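Side-chain contacts in L-asparagine oxygenase (Streptomyces coelicolor, PDB 2OG5), which hydroxylates L-asparagine at C3 with iron(II), 2-oxoglutarate and O2, supplying (2S,3S)-3-hydroxyasparagine for the calcium-dependent antibiotic: residues Leu147-Lys150 with Val155-Val158; Val132-Ala137 with Gly141-Phe146. All coordinates share one frame; numbering follows the deposited sequence.

Interaction 1: residues Leu147-Lys150 with Val155-Val158; sequences LPEK and VQDV
Lys150 and Gln156 mark the closest backbone approach, 6.8 Å between their CA atoms, where the loop after strand 142-146 faces strand 156-158 of the jelly-roll fold. The contact borders the substrate pocket and is a worked example of second-shell support: Gln156, bonded to Arg329 and, through a water, to Glu149, probably positions these two L-asparagine-binding residues. Gln156 lays its amide against CB and CG of Lys150, with OE1 3.3 Å from Lys150 CG and CD 3.5 Å from Lys150 CB, and the two side chains run slantwise across each other. Both ends of this amide are engaged, which fixes its flip: OE1 accepts from Arg329 NH2, while NE2 donates to Ala153 O and to a water 3.0 Å away. That water lies within donating distance of Glu149 O and Glu149 OE1, both 2.9 Å away, bridging loop and strand. Lys150, modelled in two conformers, bends about its CB-CG bond in the one described (chi2 -84°) and carries NZ past Gln156 CB to the carbonyl of Asp157. The Asp157 carboxylate is held by Ser121, Gln328 and Trp326; its OD2 is 5.7 Å from Lys150 NZ, without contact between the charges. The amine bonds to backbone carbonyls: Lys150 NZ donates to Ser121 O and, over 2.7 Å, to Asp157 O, in the carbonyl plane on a lone pair, at a C=O...N angle of 140°.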
loop_
_atom_site.group_PDB
_atom_site.type_symbol
_atom_site.label_atom_id
_atom_site.label_comp_id
_atom_site.label_asym_id
_atom_site.label_seq_id
_atom_site.Cartn_x
_atom_site.Cartn_y
_atom_site.Cartn_z
ATOM N N LEU A 147 0.171 -3.995 -15.005
ATOM C CA LEU A 147 -0.836 -3.933 -16.071
ATOM C C LEU A 147 -2.090 -4.786 -15.772
ATOM O O LEU A 147 -3.227 -4.338 -16.008
ATOM C CB LEU A 147 -0.194 -4.314 -17.404
ATOM C CG LEU A 147 -1.104 -4.191 -18.628
ATOM C CD1 LEU A 147 -1.710 -2.787 -18.733
ATOM C CD2 LEU A 147 -0.375 -4.558 -19.914
ATOM N N PRO A 148 -1.912 -6.015 -15.257
ATOM C CA PRO A 148 -3.095 -6.842 -14.967
ATOM C C PRO A 148 -3.939 -6.484 -13.741
ATOM O O PRO A 148 -4.956 -7.150 -13.485
ATOM C CB PRO A 148 -2.496 -8.243 -14.766
ATOM C CG PRO A 148 -1.172 -8.188 -15.369
ATOM C CD PRO A 148 -0.685 -6.802 -15.077
ATOM N N GLU A 149 -3.537 -5.460 -12.989
ATOM C CA GLU A 149 -4.250 -5.063 -11.774
ATOM C C GLU A 149 -4.664 -3.587 -11.875
ATOM O O GLU A 149 -3.813 -2.699 -11.993
ATOM C CB GLU A 149 -3.345 -5.300 -10.565
ATOM C CG GLU A 149 -3.828 -4.734 -9.245
ATOM C CD GLU A 149 -2.793 -4.858 -8.138
ATOM O OE1 GLU A 149 -1.613 -4.485 -8.353
ATOM O OE2 GLU A 149 -3.177 -5.320 -7.036
ATOM N N LYS A 150 -5.976 -3.338 -11.863
ATOM C CA LYS A 150 -6.501 -1.978 -11.990
ATOM C C LYS A 150 -5.975 -1.301 -13.269
ATOM O O LYS A 150 -5.741 -0.080 -13.308
ATOM C CB LYS A 150 -6.151 -1.154 -10.742
ATOM C CG LYS A 150 -6.840 -1.631 -9.461
ATOM C CD LYS A 150 -8.230 -1.057 -9.328
ATOM C CE LYS A 150 -8.645 -0.877 -7.884
ATOM N NZ LYS A 150 -9.849 -0.038 -7.807
ATOM N N VAL A 155 -2.816 5.497 -9.595
ATOM C CA VAL A 155 -3.634 5.888 -8.450
ATOM C C VAL A 155 -4.947 5.108 -8.513
ATOM O O VAL A 155 -5.764 5.324 -9.423
ATOM C CB VAL A 155 -3.877 7.409 -8.423
ATOM C CG1 VAL A 155 -4.745 7.780 -7.234
ATOM C CG2 VAL A 155 -2.535 8.183 -8.401
ATOM N N GLN A 156 -5.157 4.226 -7.538
ATOM C CA GLN A 156 -6.242 3.239 -7.588
ATOM C C GLN A 156 -7.204 3.451 -6.429
ATOM O O GLN A 156 -6.785 3.730 -5.305
ATOM C CB GLN A 156 -5.656 1.820 -7.530
ATOM C CG GLN A 156 -4.566 1.598 -8.586
ATOM C CD GLN A 156 -3.887 0.243 -8.538
ATOM O OE1 GLN A 156 -4.245 -0.635 -7.746
ATOM N NE2 GLN A 156 -2.872 0.079 -9.384
ATOM N N ASP A 157 -8.494 3.296 -6.697
ATOM C CA ASP A 157 -9.504 3.493 -5.668
ATOM C C ASP A 157 -9.702 2.238 -4.843
ATOM O O ASP A 157 -9.694 1.111 -5.368
ATOM C CB ASP A 157 -10.848 3.895 -6.284
ATOM C CG ASP A 157 -10.814 5.268 -6.923
ATOM O OD1 ASP A 157 -10.225 6.190 -6.339
ATOM O OD2 ASP A 157 -11.406 5.447 -8.010
ATOM N N VAL A 158 -9.863 2.435 -3.537
ATOM C CA VAL A 158 -10.251 1.359 -2.631
ATOM C C VAL A 158 -11.652 1.717 -2.126
ATOM O O VAL A 158 -11.807 2.593 -1.262
ATOM C CB VAL A 158 -9.243 1.205 -1.492
ATOM C CG1 VAL A 158 -9.605 0.016 -0.607
ATOM C CG2 VAL A 158 -7.821 1.040 -2.055
HETATM O O HOH W 1 -1.493 -2.404 -10.340
#

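Interaction 2: residues Val132-Ala137 with Gly141-Phe146; sequences VLLMTA and GDPGAF
Ala137 and Pro143 pack directly against each other where helix 128-140 gives way to strand 142-146, the N-to-C directions of helix segment 132-137 and strand 142-146 differing by 116°. The apolar part is small and centres on the proline ring. Ala137 CB lies 3.7 Å from Pro143 CB, and the same ring carbon is 3.8 Å from Leu134 CD2, which comes from one helical turn earlier. Leu134 places CG beside its own backbone N (chi1 -67°), and its branch meets the ring with the two side chains about perpendicular. Val69 and Ala72 of helix 66-76 touch Pro143 and Leu134 respectively, adding a second helix to this packing.

The polar part is largely backbone. Gly141 N donates to Ala137 O over 2.9 Å, with the hydrogen bond bent to 131° as the chain leaves the helix; Gly141 is the first residue outside helical angles and has a positive phi. Within the helix, Val132 O is gripped twice, by Thr136 N and Thr136 OG1, from opposite faces of its plane. The arrangement is a helix-to-strand connection of the jelly-roll fold: the helix, ended at Gly141, packs through Leu133 and Leu134 on strand 326-333, the antiparallel partner of its own following strand.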
loop_
_atom_site.group_PDB
_atom_site.type_symbol
_atom_site.label_atom_id
_atom_site.label_comp_id
_atom_site.label_asym_id
_atom_site.label_seq_id
_atom_site.Cartn_x
_atom_site.Cartn_y
_atom_site.Cartn_z
ATOM N N VAL A 132 -1.051 14.428 -4.196
ATOM C CA VAL A 132 -0.428 14.011 -2.943
ATOM C C VAL A 132 0.284 12.650 -3.071
ATOM O O VAL A 132 1.438 12.490 -2.661
ATOM C CB VAL A 132 -1.465 13.965 -1.809
ATOM C CG1 VAL A 132 -0.895 13.294 -0.570
ATOM C CG2 VAL A 132 -1.958 15.380 -1.496
ATOM N N LEU A 133 -0.408 11.665 -3.637
ATOM C CA LEU A 133 0.160 10.330 -3.735
ATOM C C LEU A 133 1.371 10.279 -4.653
ATOM O O LEU A 133 2.369 9.648 -4.313
ATOM C CB LEU A 133 -0.894 9.323 -4.198
ATOM C CG LEU A 133 -1.879 8.892 -3.111
ATOM C CD1 LEU A 133 -3.111 8.254 -3.757
ATOM C CD2 LEU A 133 -1.240 7.917 -2.106
ATOM N N LEU A 134 1.297 10.908 -5.825
ATOM C CA LEU A 134 2.394 10.759 -6.776
ATOM C C LEU A 134 3.612 11.590 -6.348
ATOM O O LEU A 134 4.760 11.190 -6.579
ATOM C CB LEU A 134 1.945 11.049 -8.215
ATOM C CG LEU A 134 0.941 10.025 -8.783
ATOM C CD1 LEU A 134 0.613 10.295 -10.252
ATOM C CD2 LEU A 134 1.431 8.593 -8.625
ATOM N N MET A 135 3.388 12.730 -5.695
ATOM C CA MET A 135 4.515 13.492 -5.124
ATOM C C MET A 135 5.235 12.642 -4.080
ATOM O O MET A 135 6.458 12.489 -4.130
ATOM C CB MET A 135 4.054 14.818 -4.506
ATOM C CG MET A 135 3.667 15.864 -5.527
ATOM S SD MET A 135 3.319 17.499 -4.822
ATOM C CE MET A 135 1.811 17.177 -3.897
ATOM N N THR A 136 4.487 12.041 -3.163
ATOM C CA THR A 136 5.100 11.235 -2.107
ATOM C C THR A 136 5.817 10.016 -2.687
ATOM O O THR A 136 6.901 9.654 -2.228
ATOM C CB THR A 136 4.079 10.782 -1.059
ATOM O OG1 THR A 136 3.352 11.927 -0.589
ATOM C CG2 THR A 136 4.773 10.098 0.118
ATOM N N ALA A 137 5.227 9.384 -3.696
ATOM C CA ALA A 137 5.866 8.242 -4.344
ATOM C C ALA A 137 7.223 8.622 -4.916
ATOM O O ALA A 137 8.193 7.876 -4.795
ATOM C CB ALA A 137 4.969 7.684 -5.454
ATOM N N GLY A 141 10.785 6.960 -3.816
ATOM C CA GLY A 141 11.326 6.124 -4.881
ATOM C C GLY A 141 10.666 6.592 -6.160
ATOM O O GLY A 141 10.899 7.719 -6.582
ATOM N N ASP A 142 9.861 5.730 -6.775
ATOM C CA ASP A 142 9.003 6.109 -7.903
ATOM C C ASP A 142 7.701 5.356 -7.795
ATOM O O ASP A 142 7.649 4.272 -7.225
ATOM C CB ASP A 142 9.674 5.749 -9.225
ATOM C CG ASP A 142 10.873 6.626 -9.512
ATOM O OD1 ASP A 142 10.669 7.805 -9.879
ATOM O OD2 ASP A 142 12.019 6.163 -9.344
ATOM N N PRO A 143 6.622 5.924 -8.348
ATOM C CA PRO A 143 5.392 5.160 -8.371
ATOM C C PRO A 143 5.482 4.040 -9.392
ATOM O O PRO A 143 6.273 4.110 -10.321
ATOM C CB PRO A 143 4.352 6.189 -8.798
ATOM C CG PRO A 143 5.127 7.143 -9.656
ATOM C CD PRO A 143 6.490 7.232 -9.016
ATOM N N GLY A 144 4.651 3.024 -9.209
ATOM C CA GLY A 144 4.557 1.930 -10.154
ATOM C C GLY A 144 3.222 1.230 -10.051
ATOM O O GLY A 144 2.519 1.332 -9.047
ATOM N N ALA A 145 2.866 0.515 -11.107
ATOM C CA ALA A 145 1.653 -0.301 -11.108
ATOM C C ALA A 145 1.827 -1.465 -12.060
ATOM O O ALA A 145 2.807 -1.529 -12.786
ATOM C CB ALA A 145 0.434 0.517 -11.464
ATOM N N PHE A 146 0.875 -2.394 -12.015
ATOM C CA PHE A 146 0.977 -3.653 -12.748
ATOM C C PHE A 146 -0.158 -3.719 -13.744
ATOM O O PHE A 146 -1.304 -3.522 -13.377
ATOM C CB PHE A 146 0.903 -4.831 -11.769
ATOM C CG PHE A 146 1.964 -4.768 -10.714
ATOM C CD1 PHE A 146 3.182 -5.384 -10.904
ATOM C CD2 PHE A 146 1.764 -4.017 -9.556
ATOM C CE1 PHE A 146 4.185 -5.293 -9.945
ATOM C CE2 PHE A 146 2.765 -3.920 -8.592
ATOM C CZ PHE A 146 3.972 -4.554 -8.792
#

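From the N terminus, helix 128-140 comes first, and interaction 2 spans the last turn of that helix and its exit into strand 142-146. The chain then leaves that strand for the loop bearing Glu149, and interaction 1 closes this loop onto strand 156-158. The two contacts are thus in series, neither nesting nor crossing. Both strands pair with strand 326-333, on which helix 128-140 also packs. The contacts also touch: Val155 CG1 packs 3.9 Å from Leu133 CD1, and Gln156 NE2 lies 3.9 Å from Ala145 CB. These contacts connect helix 128-140 and strand 142-146 with strand 156-158, whose Gln156 adjoins the asparagine-binding Arg329.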